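Local coordinates for Rna-directed RNA polymerase (Infectious pancreatic necrosis virus, PDB 2YI9), which probably acts as the viral RNA-dependent RNA polymerase, copying RNA templates and occurring both free and covalently attached to the genomic RNA, at residues R272-A277 / K288-D293; D282-V287 / L735-L740; W398-L403 / E557-G562; D402-E407 / G512-I517. All coordinates share one frame; numbering follows the deposited sequence.

Interaction 1: R272-A277 / K288-D293; sequences RDLGRA and KKTITD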
loop_
_atom_site.group_PDB
_atom_site.type_symbol
_atom_site.label_atom_id
_atom_site.label_comp_id
_atom_site.label_asym_id
_atom_site.label_seq_id
_atom_site.Cartn_x
_atom_site.Cartn_y
_atom_site.Cartn_z
ATOM N N ARG A 272 26.781 3.706 -4.000
ATOM C CA ARG A 272 28.235 3.817 -4.063
ATOM C C ARG A 272 28.673 5.288 -4.032
ATOM O O ARG A 272 29.522 5.644 -3.212
ATOM C CB ARG A 272 28.783 3.104 -5.315
ATOM C CG ARG A 272 30.314 3.185 -5.481
ATOM C CD ARG A 272 30.786 2.497 -6.754
ATOM N NE ARG A 272 30.343 3.216 -7.953
ATOM C CZ ARG A 272 29.450 2.764 -8.828
ATOM N NH1 ARG A 272 28.900 1.559 -8.670
ATOM N NH2 ARG A 272 29.108 3.503 -9.875
ATOM N N ASP A 273 28.082 6.137 -4.897
ATOM C CA ASP A 273 28.427 7.571 -4.954
ATOM C C ASP A 273 28.076 8.310 -3.684
ATOM O O ASP A 273 28.835 9.174 -3.274
ATOM C CB ASP A 273 27.790 8.254 -6.173
ATOM C CG ASP A 273 28.337 7.811 -7.527
ATOM O OD1 ASP A 273 29.228 6.931 -7.556
ATOM O OD2 ASP A 273 27.841 8.316 -8.559
ATOM N N LEU A 274 26.932 7.968 -3.055
ATOM C CA LEU A 274 26.493 8.561 -1.803
ATOM C C LEU A 274 27.482 8.223 -0.688
ATOM O O LEU A 274 27.898 9.114 0.050
ATOM C CB LEU A 274 25.101 8.010 -1.458
ATOM C CG LEU A 274 24.098 8.913 -0.760
ATOM C CD1 LEU A 274 23.968 10.302 -1.448
ATOM C CD2 LEU A 274 22.730 8.211 -0.709
ATOM N N GLY A 275 27.862 6.944 -0.602
ATOM C CA GLY A 275 28.801 6.434 0.389
ATOM C C GLY A 275 30.174 7.070 0.292
ATOM O O GLY A 275 30.734 7.466 1.316
ATOM N N ARG A 276 30.705 7.207 -0.946
ATOM C CA ARG A 276 32.006 7.826 -1.221
ATOM C C ARG A 276 31.974 9.309 -0.917
ATOM O O ARG A 276 32.922 9.823 -0.327
ATOM C CB ARG A 276 32.449 7.604 -2.684
ATOM C CG ARG A 276 32.959 6.195 -2.957
ATOM C CD ARG A 276 33.315 5.976 -4.418
ATOM N NE ARG A 276 33.698 4.584 -4.668
ATOM C CZ ARG A 276 33.928 4.068 -5.873
ATOM N NH1 ARG A 276 33.808 4.823 -6.960
ATOM N NH2 ARG A 276 34.269 2.792 -6.002
ATOM N N ALA A 277 30.887 10.001 -1.317
ATOM C CA ALA A 277 30.725 11.437 -1.077
ATOM C C ALA A 277 30.652 11.741 0.420
ATOM O O ALA A 277 31.285 12.689 0.880
ATOM C CB ALA A 277 29.467 11.939 -1.771
ATOM N N LYS A 288 25.461 16.571 -2.313
ATOM C CA LYS A 288 24.547 17.385 -3.117
ATOM C C LYS A 288 24.708 17.095 -4.605
ATOM O O LYS A 288 23.707 16.983 -5.309
ATOM C CB LYS A 288 24.706 18.877 -2.812
ATOM C CG LYS A 288 24.077 19.271 -1.470
ATOM C CD LYS A 288 24.214 20.767 -1.175
ATOM C CE LYS A 288 23.181 21.273 -0.191
ATOM N NZ LYS A 288 21.792 21.270 -0.761
ATOM N N LYS A 289 25.958 16.917 -5.073
ATOM C CA LYS A 289 26.223 16.600 -6.467
ATOM C C LYS A 289 25.556 15.272 -6.879
ATOM O O LYS A 289 24.896 15.231 -7.922
ATOM C CB LYS A 289 27.735 16.604 -6.778
ATOM C CG LYS A 289 28.032 16.269 -8.242
ATOM C CD LYS A 289 29.515 16.136 -8.554
ATOM C CE LYS A 289 29.786 15.123 -9.652
ATOM N NZ LYS A 289 29.045 15.419 -10.918
ATOM N N THR A 290 25.719 14.214 -6.056
ATOM C CA THR A 290 25.136 12.883 -6.295
ATOM C C THR A 290 23.607 12.975 -6.362
ATOM O O THR A 290 22.991 12.412 -7.272
ATOM C CB THR A 290 25.571 11.916 -5.184
ATOM O OG1 THR A 290 26.991 11.805 -5.216
ATOM C CG2 THR A 290 24.911 10.529 -5.298
ATOM N N ILE A 291 23.015 13.707 -5.411
ATOM C CA ILE A 291 21.569 13.878 -5.336
ATOM C C ILE A 291 21.018 14.592 -6.591
ATOM O O ILE A 291 20.042 14.111 -7.177
ATOM C CB ILE A 291 21.161 14.525 -3.988
ATOM C CG1 ILE A 291 21.471 13.558 -2.820
ATOM C CG2 ILE A 291 19.686 14.913 -3.985
ATOM C CD1 ILE A 291 21.312 14.185 -1.425
ATOM N N THR A 292 21.673 15.694 -7.009
ATOM C CA THR A 292 21.325 16.454 -8.224
ATOM C C THR A 292 21.502 15.568 -9.465
ATOM O O THR A 292 20.605 15.547 -10.297
ATOM C CB THR A 292 22.151 17.750 -8.289
ATOM O OG1 THR A 292 21.826 18.514 -7.145
ATOM C CG2 THR A 292 21.873 18.580 -9.561
ATOM N N ASP A 293 22.640 14.832 -9.586
ATOM C CA ASP A 293 22.887 13.930 -10.724
ATOM C C ASP A 293 21.800 12.849 -10.849
ATOM O O ASP A 293 21.472 12.441 -11.960
ATOM C CB ASP A 293 24.255 13.243 -10.598
ATOM C CG ASP A 293 25.463 14.117 -10.851
ATOM O OD1 ASP A 293 25.275 15.304 -11.224
ATOM O OD2 ASP A 293 26.599 13.635 -10.625
#

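Interaction 2: D282-V287 / L735-L740; sequences DPEAGV and LRVSTL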
loop_
_atom_site.group_PDB
_atom_site.type_symbol
_atom_site.label_atom_id
_atom_site.label_comp_id
_atom_site.label_asym_id
_atom_site.label_seq_id
_atom_site.Cartn_x
_atom_site.Cartn_y
_atom_site.Cartn_z
ATOM N N ASP A 282 34.960 16.867 1.185
ATOM C CA ASP A 282 33.844 17.819 1.143
ATOM C C ASP A 282 32.494 17.044 1.045
ATOM O O ASP A 282 31.922 16.931 -0.044
ATOM C CB ASP A 282 34.040 18.840 -0.002
ATOM C CG ASP A 282 33.185 20.101 0.066
ATOM O OD1 ASP A 282 32.187 20.111 0.822
ATOM O OD2 ASP A 282 33.479 21.056 -0.680
ATOM N N PRO A 283 31.986 16.483 2.175
ATOM C CA PRO A 283 30.735 15.696 2.117
ATOM C C PRO A 283 29.525 16.460 1.603
ATOM O O PRO A 283 28.749 15.898 0.836
ATOM C CB PRO A 283 30.546 15.206 3.556
ATOM C CG PRO A 283 31.909 15.263 4.154
ATOM C CD PRO A 283 32.536 16.487 3.546
ATOM N N GLU A 284 29.394 17.747 1.951
ATOM C CA GLU A 284 28.268 18.546 1.462
ATOM C C GLU A 284 28.266 18.669 -0.064
ATOM O O GLU A 284 27.233 18.392 -0.671
ATOM C CB GLU A 284 28.237 19.930 2.123
ATOM C CG GLU A 284 27.039 20.748 1.692
ATOM C CD GLU A 284 26.936 22.141 2.274
ATOM O OE1 GLU A 284 27.289 22.319 3.462
ATOM O OE2 GLU A 284 26.444 23.043 1.558
ATOM N N ALA A 285 29.414 19.076 -0.678
ATOM C CA ALA A 285 29.511 19.237 -2.129
ATOM C C ALA A 285 29.269 17.916 -2.857
ATOM O O ALA A 285 28.525 17.899 -3.831
ATOM C CB ALA A 285 30.866 19.831 -2.530
ATOM N N GLY A 286 29.873 16.838 -2.365
ATOM C CA GLY A 286 29.769 15.512 -2.956
ATOM C C GLY A 286 28.381 14.907 -2.858
ATOM O O GLY A 286 27.895 14.305 -3.820
ATOM N N VAL A 287 27.757 15.014 -1.679
ATOM C CA VAL A 287 26.414 14.467 -1.446
ATOM C C VAL A 287 25.386 15.225 -2.297
ATOM O O VAL A 287 24.595 14.587 -2.994
ATOM C CB VAL A 287 26.060 14.376 0.061
ATOM C CG1 VAL A 287 24.571 14.146 0.286
ATOM C CG2 VAL A 287 26.874 13.266 0.731
ATOM N N LEU A 735 21.976 16.672 12.323
ATOM C CA LEU A 735 23.227 17.197 11.782
ATOM C C LEU A 735 23.207 17.397 10.290
ATOM O O LEU A 735 22.675 16.569 9.549
ATOM C CB LEU A 735 24.406 16.313 12.206
ATOM C CG LEU A 735 24.720 16.283 13.708
ATOM C CD1 LEU A 735 25.508 15.037 14.073
ATOM C CD2 LEU A 735 25.492 17.515 14.126
ATOM N N ARG A 736 23.806 18.500 9.842
ATOM C CA ARG A 736 23.907 18.847 8.424
ATOM C C ARG A 736 24.835 17.869 7.681
ATOM O O ARG A 736 25.699 17.243 8.316
ATOM C CB ARG A 736 24.350 20.300 8.267
ATOM C CG ARG A 736 25.780 20.586 8.735
ATOM C CD ARG A 736 26.095 22.062 8.678
ATOM N NE ARG A 736 26.233 22.585 7.318
ATOM C CZ ARG A 736 26.038 23.859 6.991
ATOM N NH1 ARG A 736 25.658 24.739 7.911
ATOM N NH2 ARG A 736 26.201 24.261 5.737
ATOM N N VAL A 737 24.647 17.736 6.350
ATOM C CA VAL A 737 25.429 16.821 5.513
ATOM C C VAL A 737 26.954 16.997 5.560
ATOM O O VAL A 737 27.672 16.014 5.355
ATOM C CB VAL A 737 24.897 16.640 4.062
ATOM C CG1 VAL A 737 23.492 16.048 4.057
ATOM C CG2 VAL A 737 24.946 17.946 3.278
ATOM N N SER A 738 27.457 18.224 5.846
ATOM C CA SER A 738 28.913 18.457 5.928
ATOM C C SER A 738 29.557 17.647 7.061
ATOM O O SER A 738 30.756 17.375 7.002
ATOM C CB SER A 738 29.221 19.941 6.089
ATOM O OG SER A 738 28.746 20.407 7.343
ATOM N N THR A 739 28.746 17.205 8.060
ATOM C CA THR A 739 29.224 16.409 9.200
ATOM C C THR A 739 29.241 14.895 8.931
ATOM O O THR A 739 29.602 14.137 9.828
ATOM C CB THR A 739 28.380 16.711 10.453
ATOM O OG1 THR A 739 27.080 16.136 10.280
ATOM C CG2 THR A 739 28.282 18.214 10.766
ATOM N N LEU A 740 28.811 14.445 7.729
ATOM C CA LEU A 740 28.700 13.005 7.416
ATOM C C LEU A 740 29.966 12.162 7.591
ATOM O O LEU A 740 29.864 11.007 8.015
ATOM C CB LEU A 740 28.046 12.756 6.040
ATOM C CG LEU A 740 26.523 12.983 5.961
ATOM C CD1 LEU A 740 26.062 13.041 4.513
ATOM C CD2 LEU A 740 25.757 11.918 6.736
HETATM O O HOH W 1 25.913 20.815 5.147
#

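Interaction 3: W398-L403 / E557-G562; sequences WYSIDL and ELDLLG. With MG (magnesium ion), chain F.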
loop_
_atom_site.group_PDB
_atom_site.type_symbol
_atom_site.label_atom_id
_atom_site.label_comp_id
_atom_site.label_asym_id
_atom_site.label_seq_id
_atom_site.Cartn_x
_atom_site.Cartn_y
_atom_site.Cartn_z
ATOM N N TRP A 398 -19.133 1.056 17.083
ATOM C CA TRP A 398 -17.971 0.773 16.247
ATOM C C TRP A 398 -17.761 1.968 15.318
ATOM O O TRP A 398 -18.683 2.371 14.608
ATOM C CB TRP A 398 -18.199 -0.508 15.447
ATOM C CG TRP A 398 -17.100 -0.845 14.481
ATOM C CD1 TRP A 398 -17.082 -0.595 13.135
ATOM C CD2 TRP A 398 -15.882 -1.563 14.773
ATOM N NE1 TRP A 398 -15.938 -1.124 12.570
ATOM C CE2 TRP A 398 -15.189 -1.729 13.555
ATOM C CE3 TRP A 398 -15.321 -2.096 15.949
ATOM C CZ2 TRP A 398 -13.973 -2.434 13.470
ATOM C CZ3 TRP A 398 -14.111 -2.773 15.863
ATOM C CH2 TRP A 398 -13.444 -2.923 14.638
ATOM N N TYR A 399 -16.555 2.541 15.334
ATOM C CA TYR A 399 -16.211 3.670 14.474
ATOM C C TYR A 399 -15.138 3.279 13.502
ATOM O O TYR A 399 -14.108 2.743 13.904
ATOM C CB TYR A 399 -15.720 4.884 15.292
ATOM C CG TYR A 399 -16.732 5.363 16.303
ATOM C CD1 TYR A 399 -17.718 6.286 15.950
ATOM C CD2 TYR A 399 -16.717 4.884 17.616
ATOM C CE1 TYR A 399 -18.674 6.710 16.874
ATOM C CE2 TYR A 399 -17.645 5.324 18.554
ATOM C CZ TYR A 399 -18.620 6.241 18.180
ATOM O OH TYR A 399 -19.560 6.645 19.097
ATOM N N SER A 400 -15.372 3.558 12.231
ATOM C CA SER A 400 -14.387 3.348 11.193
ATOM C C SER A 400 -13.944 4.755 10.793
ATOM O O SER A 400 -14.763 5.577 10.358
ATOM C CB SER A 400 -14.977 2.600 10.003
ATOM O OG SER A 400 -13.973 2.479 9.011
ATOM N N ILE A 401 -12.658 5.057 11.037
ATOM C CA ILE A 401 -12.072 6.368 10.786
ATOM C C ILE A 401 -11.020 6.257 9.697
ATOM O O ILE A 401 -10.267 5.282 9.664
ATOM C CB ILE A 401 -11.498 6.943 12.118
ATOM C CG1 ILE A 401 -12.622 7.178 13.161
ATOM C CG2 ILE A 401 -10.637 8.233 11.920
ATOM C CD1 ILE A 401 -12.226 6.814 14.557
ATOM N N ASP A 402 -10.962 7.253 8.805
ATOM C CA ASP A 402 -9.914 7.284 7.784
ATOM C C ASP A 402 -9.189 8.576 7.878
ATOM O O ASP A 402 -9.806 9.616 8.096
ATOM C CB ASP A 402 -10.494 7.166 6.354
ATOM C CG ASP A 402 -11.099 5.823 6.019
ATOM O OD1 ASP A 402 -10.506 4.793 6.391
ATOM O OD2 ASP A 402 -12.172 5.799 5.401
ATOM N N LEU A 403 -7.886 8.549 7.631
ATOM C CA LEU A 403 -7.144 9.802 7.467
ATOM C C LEU A 403 -7.688 10.373 6.146
ATOM O O LEU A 403 -8.049 9.598 5.239
ATOM C CB LEU A 403 -5.629 9.559 7.354
ATOM C CG LEU A 403 -4.969 8.797 8.517
ATOM C CD1 LEU A 403 -3.460 8.768 8.352
ATOM C CD2 LEU A 403 -5.412 9.356 9.917
ATOM N N GLU A 557 -21.747 -4.790 9.935
ATOM C CA GLU A 557 -21.064 -3.977 8.914
ATOM C C GLU A 557 -19.873 -3.178 9.421
ATOM O O GLU A 557 -19.873 -1.945 9.405
ATOM C CB GLU A 557 -22.075 -3.134 8.128
ATOM C CG GLU A 557 -23.116 -4.011 7.437
ATOM C CD GLU A 557 -23.978 -3.240 6.461
ATOM O OE1 GLU A 557 -24.848 -2.470 6.927
ATOM O OE2 GLU A 557 -23.739 -3.352 5.237
ATOM N N LEU A 558 -18.845 -3.902 9.852
ATOM C CA LEU A 558 -17.631 -3.337 10.410
ATOM C C LEU A 558 -16.805 -2.531 9.413
ATOM O O LEU A 558 -16.017 -1.669 9.823
ATOM C CB LEU A 558 -16.728 -4.467 10.960
ATOM C CG LEU A 558 -17.258 -5.350 12.089
ATOM C CD1 LEU A 558 -16.265 -6.474 12.385
ATOM C CD2 LEU A 558 -17.594 -4.519 13.361
ATOM N N ASP A 559 -16.905 -2.877 8.133
ATOM C CA ASP A 559 -16.042 -2.352 7.067
ATOM C C ASP A 559 -14.582 -2.536 7.495
ATOM O O ASP A 559 -13.780 -1.606 7.448
ATOM C CB ASP A 559 -16.357 -0.895 6.665
ATOM C CG ASP A 559 -15.629 -0.501 5.369
ATOM O OD1 ASP A 559 -15.530 -1.356 4.451
ATOM O OD2 ASP A 559 -15.075 0.607 5.317
ATOM N N LEU A 560 -14.277 -3.732 8.013
ATOM C CA LEU A 560 -12.952 -4.040 8.505
ATOM C C LEU A 560 -12.117 -4.403 7.290
ATOM O O LEU A 560 -12.192 -5.529 6.785
ATOM C CB LEU A 560 -13.012 -5.172 9.543
ATOM C CG LEU A 560 -11.671 -5.549 10.177
ATOM C CD1 LEU A 560 -11.216 -4.471 11.156
ATOM C CD2 LEU A 560 -11.781 -6.904 10.854
ATOM N N LEU A 561 -11.387 -3.403 6.763
ATOM C CA LEU A 561 -10.583 -3.539 5.544
ATOM C C LEU A 561 -11.455 -4.023 4.366
ATOM O O LEU A 561 -11.022 -4.857 3.585
ATOM C CB LEU A 561 -9.344 -4.450 5.774
ATOM C CG LEU A 561 -8.485 -4.055 6.995
ATOM C CD1 LEU A 561 -7.252 -4.936 7.083
ATOM C CD2 LEU A 561 -8.119 -2.520 6.952
ATOM N N GLY A 562 -12.693 -3.528 4.312
ATOM C CA GLY A 562 -13.653 -3.876 3.277
ATOM C C GLY A 562 -14.550 -5.066 3.587
ATOM O O GLY A 562 -15.338 -5.463 2.735
HETATM MG MG MG F . -11.103 2.836 6.200
HETATM O O HOH W 2 -11.304 3.024 8.390
HETATM O O HOH W 3 -13.097 3.350 5.894
HETATM O O HOH W 4 -10.715 2.802 3.975
HETATM O O HOH W 5 -11.607 0.864 6.248
#

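Interaction 4: D402-E407 / G512-I517; sequences DLEKGE and GINFKI. With K (potassium ion), chain G; MG (magnesium ion), chain F.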
loop_
_atom_site.group_PDB
_atom_site.type_symbol
_atom_site.label_atom_id
_atom_site.label_comp_id
_atom_site.label_asym_id
_atom_site.label_seq_id
_atom_site.Cartn_x
_atom_site.Cartn_y
_atom_site.Cartn_z
ATOM N N ASP A 402 -10.962 7.253 8.805
ATOM C CA ASP A 402 -9.914 7.284 7.784
ATOM C C ASP A 402 -9.189 8.576 7.878
ATOM O O ASP A 402 -9.806 9.616 8.096
ATOM C CB ASP A 402 -10.494 7.166 6.354
ATOM C CG ASP A 402 -11.099 5.823 6.019
ATOM O OD1 ASP A 402 -10.506 4.793 6.391
ATOM O OD2 ASP A 402 -12.172 5.799 5.401
ATOM N N LEU A 403 -7.886 8.549 7.631
ATOM C CA LEU A 403 -7.144 9.802 7.467
ATOM C C LEU A 403 -7.688 10.373 6.146
ATOM O O LEU A 403 -8.049 9.598 5.239
ATOM C CB LEU A 403 -5.629 9.559 7.354
ATOM C CG LEU A 403 -4.969 8.797 8.517
ATOM C CD1 LEU A 403 -3.460 8.768 8.352
ATOM C CD2 LEU A 403 -5.412 9.356 9.917
ATOM N N GLU A 404 -7.846 11.689 6.068
ATOM C CA GLU A 404 -8.381 12.301 4.847
ATOM C C GLU A 404 -7.230 12.414 3.862
ATOM O O GLU A 404 -6.253 13.111 4.156
ATOM C CB GLU A 404 -9.009 13.674 5.163
ATOM C CG GLU A 404 -9.532 14.415 3.947
ATOM C CD GLU A 404 -10.026 15.830 4.197
ATOM O OE1 GLU A 404 -9.657 16.425 5.233
ATOM O OE2 GLU A 404 -10.718 16.376 3.307
ATOM N N LYS A 405 -7.318 11.666 2.730
ATOM C CA LYS A 405 -6.281 11.576 1.679
ATOM C C LYS A 405 -4.929 11.385 2.379
ATOM O O LYS A 405 -4.054 12.259 2.286
ATOM C CB LYS A 405 -6.340 12.831 0.781
ATOM C CG LYS A 405 -7.623 12.815 -0.022
ATOM C CD LYS A 405 -7.969 14.125 -0.665
ATOM C CE LYS A 405 -9.295 13.981 -1.371
ATOM N NZ LYS A 405 -10.444 14.213 -0.461
ATOM N N GLY A 406 -4.861 10.313 3.204
ATOM C CA GLY A 406 -3.762 9.982 4.118
ATOM C C GLY A 406 -2.377 10.467 3.750
ATOM O O GLY A 406 -1.739 11.202 4.511
ATOM N N GLU A 407 -1.916 10.062 2.567
ATOM C CA GLU A 407 -0.584 10.363 1.997
ATOM C C GLU A 407 -0.224 11.856 2.003
ATOM O O GLU A 407 0.932 12.197 2.226
ATOM C CB GLU A 407 -0.480 9.801 0.565
ATOM C CG GLU A 407 -0.430 8.277 0.512
ATOM C CD GLU A 407 -1.778 7.566 0.474
ATOM O OE1 GLU A 407 -2.794 8.165 0.888
ATOM O OE2 GLU A 407 -1.821 6.408 0.004
ATOM N N GLY A 512 -1.805 17.901 13.010
ATOM C CA GLY A 512 -1.592 18.354 11.632
ATOM C C GLY A 512 -2.081 17.305 10.627
ATOM O O GLY A 512 -1.820 17.407 9.430
ATOM N N ILE A 513 -2.808 16.274 11.112
ATOM C CA ILE A 513 -3.304 15.162 10.291
ATOM C C ILE A 513 -4.821 15.256 10.155
ATOM O O ILE A 513 -5.531 15.224 11.149
ATOM C CB ILE A 513 -2.836 13.774 10.853
ATOM C CG1 ILE A 513 -1.280 13.681 10.938
ATOM C CG2 ILE A 513 -3.434 12.589 10.034
ATOM C CD1 ILE A 513 -0.740 12.623 11.947
ATOM N N ASN A 514 -5.303 15.366 8.921
ATOM C CA ASN A 514 -6.744 15.441 8.634
ATOM C C ASN A 514 -7.329 14.034 8.692
ATOM O O ASN A 514 -6.699 13.069 8.241
ATOM C CB ASN A 514 -6.973 16.007 7.222
ATOM C CG ASN A 514 -6.510 17.416 6.991
ATOM O OD1 ASN A 514 -5.513 17.885 7.550
ATOM N ND2 ASN A 514 -7.206 18.115 6.111
ATOM N N PHE A 515 -8.542 13.910 9.219
ATOM C CA PHE A 515 -9.215 12.606 9.267
ATOM C C PHE A 515 -10.730 12.831 9.294
ATOM O O PHE A 515 -11.193 13.951 9.497
ATOM C CB PHE A 515 -8.744 11.743 10.474
ATOM C CG PHE A 515 -8.828 12.437 11.823
ATOM C CD1 PHE A 515 -10.051 12.615 12.458
ATOM C CD2 PHE A 515 -7.678 12.910 12.457
ATOM C CE1 PHE A 515 -10.127 13.276 13.679
ATOM C CE2 PHE A 515 -7.753 13.530 13.700
ATOM C CZ PHE A 515 -8.973 13.690 14.315
ATOM N N LYS A 516 -11.485 11.766 9.093
ATOM C CA LYS A 516 -12.942 11.800 9.132
ATOM C C LYS A 516 -13.488 10.464 9.563
ATOM O O LYS A 516 -12.862 9.431 9.340
ATOM C CB LYS A 516 -13.554 12.245 7.777
ATOM C CG LYS A 516 -13.047 11.505 6.558
ATOM C CD LYS A 516 -13.597 12.142 5.289
ATOM C CE LYS A 516 -13.029 11.493 4.058
ATOM N NZ LYS A 516 -13.866 11.740 2.851
ATOM N N ILE A 517 -14.672 10.496 10.159
ATOM C CA ILE A 517 -15.400 9.312 10.589
ATOM C C ILE A 517 -16.162 8.843 9.346
ATOM O O ILE A 517 -16.985 9.583 8.825
ATOM C CB ILE A 517 -16.323 9.602 11.817
ATOM C CG1 ILE A 517 -15.501 9.759 13.134
ATOM C CG2 ILE A 517 -17.326 8.444 12.029
ATOM C CD1 ILE A 517 -14.404 10.841 13.251
HETATM K K K G . -2.813 17.994 7.123
HETATM MG MG MG F . -11.103 2.836 6.200
HETATM O O HOH W 3 -13.097 3.350 5.894
HETATM O O HOH W 6 -11.440 11.996 1.288
HETATM O O HOH W 4 -10.715 2.802 3.975
HETATM O O HOH W 5 -11.607 0.864 6.248
HETATM O O HOH W 2 -11.304 3.024 8.390
#

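Interaction 1: R272-A277 / K288-D293
An antiparallel helical hairpin, in which helix 256-278 turns through a short link into helix 283-293, has Thr-290 pointing into it, where the end of Leu-274 reaches it. At this level the two short helical segments run at 163° to one another, with axes 9.3 Å apart at closest approach. Thr-290 is the residue pushed into the interface, and its two branches do different work. Its methyl carbon CG2 lies 4.0 Å from CD1 of Leu-274, the two side chains meeting at a slant, and the same methyl is 3.8 Å from CB of Asp-273. The hydroxyl branch, anti to the carbonyl carbon (chi1 -61°), lies beside its own helix and hydrogen-bonds the carbonyl of Gly-286 one turn earlier; toward the partner helix, Thr-290 OG1 lies 3.8 Å from CB of Asp-273 and also near CB of Ala-277. The buried hydroxyl is thereby satisfied within its own helix, and the hairpin is held at this point by van der Waals packing. Leu-274 sends CD1 onward to CG1 of Ile-291, 4.3 Å away. Both of these residues also turn to a third helix, 438-452, where Leu-274 touches Phe-443 and Val-447 and Ile-291 touches Val-447, while Ile-291 packs as well on helix 781-790 near the C-terminus. Near the solvent-facing side, Lys-289 is salt-bridged to Asp-293, its NZ meeting the syn lone pair of Asp-293 OD2 at 3.0 Å. This lysine probably eases the approach of two carboxylates, since OD2 of Asp-273 is 5.8 Å from OD2 of Asp-293.

Interaction 2: D282-V287 / L735-L740
Glu-284 OE1 is gripped from two directions by the 735-740 segment. NH2 of Arg-736 donates to it directly in a salt bridge, 3.2 Å away with an almost straight N-H...O angle of 173°; OE1 lies in the guanidinium plane, while NH2 comes to the syn side of the carboxylate, 22° out of its plane. A water adds the second hold: it donates to Glu-284 OE1 at 2.6 Å and accepts from NE of Arg-736 at 2.8 Å and from the backbone N of Ser-738 at 3.1 Å. One carboxylate oxygen thus gathers the arginine directly and, through the water, the backbone N of Ser-738. The glutamate gets there because CG stands anti to its backbone N (chi1 -177°) and the chain continues extended. NH1 of Arg-736 is bound separately, to the carbonyl of Asn-776, which fixes the guanidinium further. The contact joins the first turn of helix 283-293, with Asp-282 as N-cap, to the 3-10 turn 737-739 that leads into helix 740-751 of the C-terminal region. That turn is closed on Arg-736 O, which accepts from both N and OG1 of Thr-739; this OG1 also bonds Gln-743. Beside these polar groups the contact is mainly van der Waals. CG2 of Val-737 reaches across the glutamate stem to CG of Glu-284 at 3.8 Å. The Pro-283 ring lies against the turn, its CB 3.5 Å from the carbonyl O of Val-737. Deeper still, CG2 of Val-287 meets CD1 of Leu-740 at 3.9 Å, their side chains roughly perpendicular, and Leu-740 packs on Thr-442 and Asn-446 of helix 438-452.

Interaction 3: W398-L403 / E557-G562
Trp-398 makes the direct polar link across this contact: its NE1 donates to the carbonyl O of Leu-558 at 2.8 Å, reaching a lone pair in the carbonyl plane. The bond is somewhat bent, 148° at the hydrogen, and the acceptor lies 20° out of the indole plane. CG of Trp-398 stands opposite the backbone N (chi1 176°), which carries the indole across to the 557-562 segment. CH-pi packing adds to it, with CD2 of Leu-558 sitting over the five-membered ring, 3.6 Å from its centroid. At the ring edge, CD1 of Leu-560 approaches CZ2 of Trp-398 at 4.1 Å. The two strands belong to different sheets: 397-403 is an inner strand of the antiparallel palm sheet, whereas 556-560 starts a three-stranded one and carries a G1 beta bulge at Asp-559 and Leu-560, opposite Trp-563. Water and metal contacts form the third group. OD1 of Asp-402 binds the magnesium ion at 2.0 Å; Asn-389 and four waters complete the site. Asn-389, from motif C, precedes Asp-402, from motif A, in the chain, as in the permuted palm of birnavirus polymerases. One of these waters is held by Ser-400 OG and by Ile-401 O, each at 2.8 Å. Another donates to Asp-402 OD2 at 2.7 Å and, weakly, to Asp-559 OD2.

Interaction 4: D402-E407 / G512-I517
Asp-402 and Lys-516 pair in the palm sheet as an antiparallel hydrogen-bonded couple, with Asp-402 N to Lys-516 O and Lys-516 N to Asp-402 O both at 2.9 Å. Asp-402 is the magnesium ligand of the polymerase site, so these bonds fix the backbone behind it. Leu-403 and Phe-515 follow as a non-hydrogen-bonded pair, and CD2 of Leu-403 packs on CG2 of Ile-513 at 3.8 Å. Beyond the strand pairing, Glu-404 N donates to Asn-514 O at 2.8 Å, from above the carbonyl plane. The side chains of these two residues meet as well: with CG opposite its backbone N (chi1 177°) and the chain extended, Glu-404 brings OE1 to ND2 of Asn-514, which donates to it at 3.1 Å. Glu-404 OE1 lies in the amide plane of Asn-514, but ND2 comes from above the carboxylate plane, 43° out of it. Glu-404 OE1 is also salt-bridged to Arg-181. This grip sets the amide's rotation and turns OD1 of Asn-514 to the potassium ion, which Gly-512 O also binds, at 2.6 Å; Val-177, Asn-182, Asn-184 and Asn-409 supply the other ligands. One water accepts from both NZ of Lys-405 and NZ of Lys-516, at 2.9 Å from the latter.

Overall arrangement
The four contacts form two groups. Interactions 1 and 2 share helix 283-293 and have centres about 10 Å apart; Ala-277 packs against Gly-286 and Val-287, and interaction 2 brings the C-terminal region onto this hairpin. Interactions 3 and 4, centres about 13 Å apart, start from strand 397-403 and meet at Asp-402, a magnesium ligand: interaction 4 pairs the strand with 515-521 in its sheet, interaction 3 lays 557-562 over its Trp-398/Ser-400 face. Along the chain, interactions 1 and 2 cross, their segments alternating; interactions 3 and 4 open after interaction 1 closes and nest inside interaction 2. The centres of interactions 1 and 3 are about 44 Å apart, so the helical packing lies far from the magnesium site.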